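Local atomic coordinates of dextranase (Pseudarthrobacter oxydans, PDB entry 6NZS), a protein that hydrolyses internal alpha-1,6-glucosidic linkages of dextran, as an endo-acting member of glycoside hydrolase family 49. Residues G554-D566 with D575-T587. Residues are numbered along the deposited sequence; the frame is centred on the assembly and turned at random.
Sequences GEVIEKTADNWAD and DGENWNSWNAWRT
The side chain of K559 lies in the angle between the indole rings of W579 and W582, against one face of each. Its CE sits 3.4 Å from the centroid of the six-membered ring of W579, a CH-pi contact close to the ring normal. The same carbon makes a like contact over the six-membered ring of W582. NZ lies over the five-membered rings, in cation-pi geometry with both. W564 meets the two indoles at their edges, CH2 lying 3.5 Å from CZ3 of W579 and CE3 reaching CH2 of W582. Its six-membered ring is inclined at 58° to each of theirs, and the three tryptophans form an aromatic cluster. The CB of A584 is at another edge of W582, in the ring plane.

K559 is extended beyond CG, which carries NZ over the five-membered rings to two backbone carbonyls. NZ donates to W579 O at 2.7 Å and to W582 O at 2.8 Å. The backbone N of K559 binds A584 O at 2.9 Å, nearly straight at 169°. A water also donates to A584 O and accepts from T560 N. A methionine in place of K559 has no ammonium group, and would probably leave the W579 and W582 carbonyls without their shared donor and both indole faces without their cation-pi partner.

Farther along, V556 CG1 packs against R586 CB at 3.8 Å. N563 braces the 554-566 segment: its OD1 accepts from E558 N, while ND2 donates to E555 OE2 and V556 O.

The contact lies at the C-terminal end of the parallel beta-solenoid. Strand 582-585 pairs in parallel with strand 545-552, and strand 555-556 pairs antiparallel with that same strand. F574 meets W582 edge-to-face, and I557 packs on Y550 of strand 545-552.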
# COMPACT_ATOMS: atom_id res chain seq x y z
N GLY A 554 -0.20 20.19 14.85
CA GLY A 554 0.41 20.17 16.16
C GLY A 554 -0.52 20.48 17.31
O GLY A 554 -0.11 20.31 18.47
N GLU A 555 -1.75 20.91 17.05
CA GLU A 555 -2.69 21.27 18.11
C GLU A 555 -3.61 20.09 18.38
O GLU A 555 -4.28 19.59 17.47
CB GLU A 555 -3.51 22.49 17.69
CG GLU A 555 -4.58 22.89 18.70
CD GLU A 555 -5.32 24.17 18.32
OE1 GLU A 555 -4.70 25.08 17.73
OE2 GLU A 555 -6.52 24.26 18.62
N VAL A 556 -3.67 19.65 19.64
CA VAL A 556 -4.50 18.51 20.01
C VAL A 556 -5.96 18.93 20.07
O VAL A 556 -6.31 19.96 20.67
CB VAL A 556 -4.04 17.90 21.34
CG1 VAL A 556 -4.99 16.79 21.77
CG2 VAL A 556 -2.63 17.37 21.21
N ILE A 557 -6.82 18.13 19.45
CA ILE A 557 -8.26 18.36 19.42
C ILE A 557 -8.87 17.84 20.72
O ILE A 557 -8.66 16.68 21.10
CB ILE A 557 -8.87 17.63 18.21
CG1 ILE A 557 -8.15 18.04 16.91
CG2 ILE A 557 -10.38 17.84 18.14
CD1 ILE A 557 -8.01 19.55 16.71
N GLU A 558 -9.63 18.69 21.41
CA GLU A 558 -10.20 18.30 22.70
C GLU A 558 -11.67 18.71 22.77
O GLU A 558 -12.02 19.85 22.44
CB GLU A 558 -9.44 18.95 23.86
CG GLU A 558 -7.95 18.65 23.90
CD GLU A 558 -7.23 19.42 25.00
OE1 GLU A 558 -7.56 19.21 26.19
OE2 GLU A 558 -6.34 20.23 24.68
N LYS A 559 -12.51 17.79 23.24
CA LYS A 559 -13.92 18.10 23.46
C LYS A 559 -14.10 19.29 24.39
O LYS A 559 -15.09 20.02 24.29
CB LYS A 559 -14.62 16.88 24.06
CG LYS A 559 -15.80 16.35 23.28
CD LYS A 559 -16.40 15.13 23.97
CE LYS A 559 -17.62 14.63 23.25
NZ LYS A 559 -18.29 13.52 24.00
N THR A 560 -13.14 19.52 25.29
CA THR A 560 -13.21 20.61 26.26
C THR A 560 -12.43 21.85 25.84
O THR A 560 -12.36 22.81 26.62
CB THR A 560 -12.72 20.13 27.63
OG1 THR A 560 -11.36 19.69 27.52
CG2 THR A 560 -13.58 18.99 28.15
N ALA A 561 -11.85 21.86 24.64
CA ALA A 561 -11.00 22.97 24.20
C ALA A 561 -11.63 23.83 23.11
O ALA A 561 -10.96 24.72 22.58
CB ALA A 561 -9.63 22.46 23.74
N ASP A 562 -12.89 23.59 22.76
CA ASP A 562 -13.59 24.44 21.78
C ASP A 562 -12.88 24.49 20.43
O ASP A 562 -12.92 25.50 19.72
CB ASP A 562 -13.85 25.85 22.33
CG ASP A 562 -14.95 26.58 21.59
OD1 ASP A 562 -15.87 25.92 21.06
OD2 ASP A 562 -14.90 27.83 21.54
N ASN A 563 -12.21 23.39 20.05
CA ASN A 563 -11.52 23.32 18.77
C ASN A 563 -11.87 22.05 17.99
O ASN A 563 -11.10 21.64 17.11
CB ASN A 563 -10.00 23.43 18.96
CG ASN A 563 -9.42 22.24 19.71
OD1 ASN A 563 -10.16 21.38 20.18
ND2 ASN A 563 -8.10 22.18 19.81
N TRP A 564 -13.01 21.42 18.30
CA TRP A 564 -13.31 20.08 17.82
C TRP A 564 -14.37 20.01 16.73
O TRP A 564 -14.38 19.05 15.97
CB TRP A 564 -13.74 19.17 18.99
CG TRP A 564 -14.97 19.66 19.69
CD1 TRP A 564 -15.01 20.49 20.77
CD2 TRP A 564 -16.33 19.39 19.33
NE1 TRP A 564 -16.32 20.75 21.11
CE2 TRP A 564 -17.15 20.09 20.24
CE3 TRP A 564 -16.93 18.61 18.34
CZ2 TRP A 564 -18.54 20.04 20.18
CZ3 TRP A 564 -18.31 18.57 18.27
CH2 TRP A 564 -19.10 19.28 19.19
N ALA A 565 -15.27 20.99 16.65
CA ALA A 565 -16.50 20.81 15.88
C ALA A 565 -16.26 20.93 14.37
O ALA A 565 -15.13 21.17 13.90
CB ALA A 565 -17.59 21.76 16.39
N ASP A 566 -17.33 20.75 13.59
CA ASP A 566 -17.18 20.60 12.14
C ASP A 566 -16.56 21.84 11.49
O ASP A 566 -15.78 21.71 10.54
CB ASP A 566 -18.48 20.16 11.46
CG ASP A 566 -19.66 21.10 11.68
OD1 ASP A 566 -19.60 22.05 12.50
OD2 ASP A 566 -20.69 20.88 11.02
N ASP A 575 -22.71 12.63 14.77
CA ASP A 575 -24.13 12.87 15.06
C ASP A 575 -24.31 13.24 16.53
O ASP A 575 -23.69 12.66 17.42
CB ASP A 575 -24.96 11.61 14.78
CG ASP A 575 -25.13 11.33 13.30
OD1 ASP A 575 -24.57 12.04 12.44
OD2 ASP A 575 -25.84 10.34 12.98
N GLY A 576 -25.19 14.22 16.78
CA GLY A 576 -25.42 14.65 18.15
C GLY A 576 -25.91 13.54 19.06
O GLY A 576 -25.56 13.51 20.24
N GLU A 577 -26.69 12.60 18.52
CA GLU A 577 -27.18 11.49 19.33
C GLU A 577 -26.06 10.61 19.84
O GLU A 577 -26.27 9.83 20.77
CB GLU A 577 -28.22 10.66 18.57
CG GLU A 577 -27.66 9.77 17.47
CD GLU A 577 -28.73 8.89 16.83
OE1 GLU A 577 -29.91 9.01 17.22
OE2 GLU A 577 -28.40 8.09 15.94
N ASN A 578 -24.86 10.71 19.26
CA ASN A 578 -23.73 9.89 19.65
C ASN A 578 -22.75 10.63 20.55
O ASN A 578 -21.64 10.13 20.77
CB ASN A 578 -23.02 9.35 18.41
CG ASN A 578 -23.93 8.50 17.56
OD1 ASN A 578 -24.78 7.77 18.08
ND2 ASN A 578 -23.78 8.58 16.24
N TRP A 579 -23.15 11.79 21.09
CA TRP A 579 -22.26 12.59 21.93
C TRP A 579 -21.57 11.77 23.00
O TRP A 579 -20.35 11.89 23.20
CB TRP A 579 -23.06 13.73 22.57
CG TRP A 579 -22.25 14.59 23.48
CD1 TRP A 579 -22.23 14.57 24.85
CD2 TRP A 579 -21.32 15.61 23.09
NE1 TRP A 579 -21.35 15.51 25.33
CE2 TRP A 579 -20.78 16.17 24.27
CE3 TRP A 579 -20.89 16.11 21.85
CZ2 TRP A 579 -19.84 17.19 24.24
CZ3 TRP A 579 -19.96 17.12 21.83
CH2 TRP A 579 -19.44 17.66 23.02
N ASN A 580 -22.31 10.91 23.69
CA ASN A 580 -21.69 10.17 24.79
C ASN A 580 -20.95 8.92 24.33
O ASN A 580 -20.40 8.21 25.17
CB ASN A 580 -22.73 9.86 25.87
CG ASN A 580 -23.08 11.08 26.68
OD1 ASN A 580 -22.21 11.85 27.06
ND2 ASN A 580 -24.37 11.27 26.93
N SER A 581 -20.91 8.67 23.03
CA SER A 581 -20.22 7.52 22.46
C SER A 581 -18.84 7.87 21.91
O SER A 581 -18.22 7.03 21.27
CB SER A 581 -21.07 6.87 21.37
OG SER A 581 -22.17 6.19 21.95
N TRP A 582 -18.36 9.10 22.13
CA TRP A 582 -17.01 9.44 21.69
C TRP A 582 -16.37 10.42 22.65
O TRP A 582 -17.05 11.08 23.44
CB TRP A 582 -16.97 9.99 20.25
CG TRP A 582 -17.62 11.33 20.06
CD1 TRP A 582 -18.94 11.57 19.86
CD2 TRP A 582 -16.97 12.62 20.00
NE1 TRP A 582 -19.17 12.92 19.70
CE2 TRP A 582 -17.97 13.58 19.78
CE3 TRP A 582 -15.64 13.04 20.11
CZ2 TRP A 582 -17.69 14.94 19.68
CZ3 TRP A 582 -15.36 14.40 20.00
CH2 TRP A 582 -16.38 15.33 19.79
N ASN A 583 -15.06 10.53 22.55
CA ASN A 583 -14.31 11.53 23.30
C ASN A 583 -13.08 11.90 22.49
O ASN A 583 -12.57 11.11 21.70
CB ASN A 583 -13.90 10.99 24.68
CG ASN A 583 -13.48 12.10 25.64
OD1 ASN A 583 -13.66 13.29 25.37
ND2 ASN A 583 -12.89 11.71 26.76
N ALA A 584 -12.62 13.14 22.67
CA ALA A 584 -11.35 13.61 22.13
C ALA A 584 -10.64 14.32 23.27
O ALA A 584 -11.19 15.27 23.83
CB ALA A 584 -11.56 14.57 20.95
N TRP A 585 -9.45 13.85 23.63
CA TRP A 585 -8.77 14.43 24.78
C TRP A 585 -7.26 14.32 24.62
O TRP A 585 -6.75 13.52 23.84
CB TRP A 585 -9.24 13.80 26.10
CG TRP A 585 -8.64 12.45 26.43
CD1 TRP A 585 -7.60 12.21 27.27
CD2 TRP A 585 -9.06 11.18 25.92
NE1 TRP A 585 -7.34 10.85 27.33
CE2 TRP A 585 -8.23 10.20 26.51
CE3 TRP A 585 -10.06 10.77 25.03
CZ2 TRP A 585 -8.36 8.84 26.23
CZ3 TRP A 585 -10.19 9.41 24.77
CH2 TRP A 585 -9.35 8.47 25.37
N ARG A 586 -6.56 15.16 25.38
CA ARG A 586 -5.11 15.19 25.40
C ARG A 586 -4.63 14.41 26.62
O ARG A 586 -5.12 14.63 27.73
CB ARG A 586 -4.64 16.63 25.52
CG ARG A 586 -3.16 16.86 25.31
CD ARG A 586 -2.82 18.31 25.64
NE ARG A 586 -1.39 18.57 25.61
CZ ARG A 586 -0.85 19.76 25.38
NH1 ARG A 586 -1.62 20.82 25.18
NH2 ARG A 586 0.47 19.91 25.38
N THR A 587 -3.69 13.49 26.41
CA THR A 587 -3.13 12.76 27.55
C THR A 587 -2.29 13.71 28.39
O THR A 587 -1.12 13.95 28.07
CB THR A 587 -2.24 11.57 27.14
OG1 THR A 587 -2.75 10.95 25.95
CG2 THR A 587 -2.21 10.54 28.26
O HOH W 1 -11.40 17.08 26.27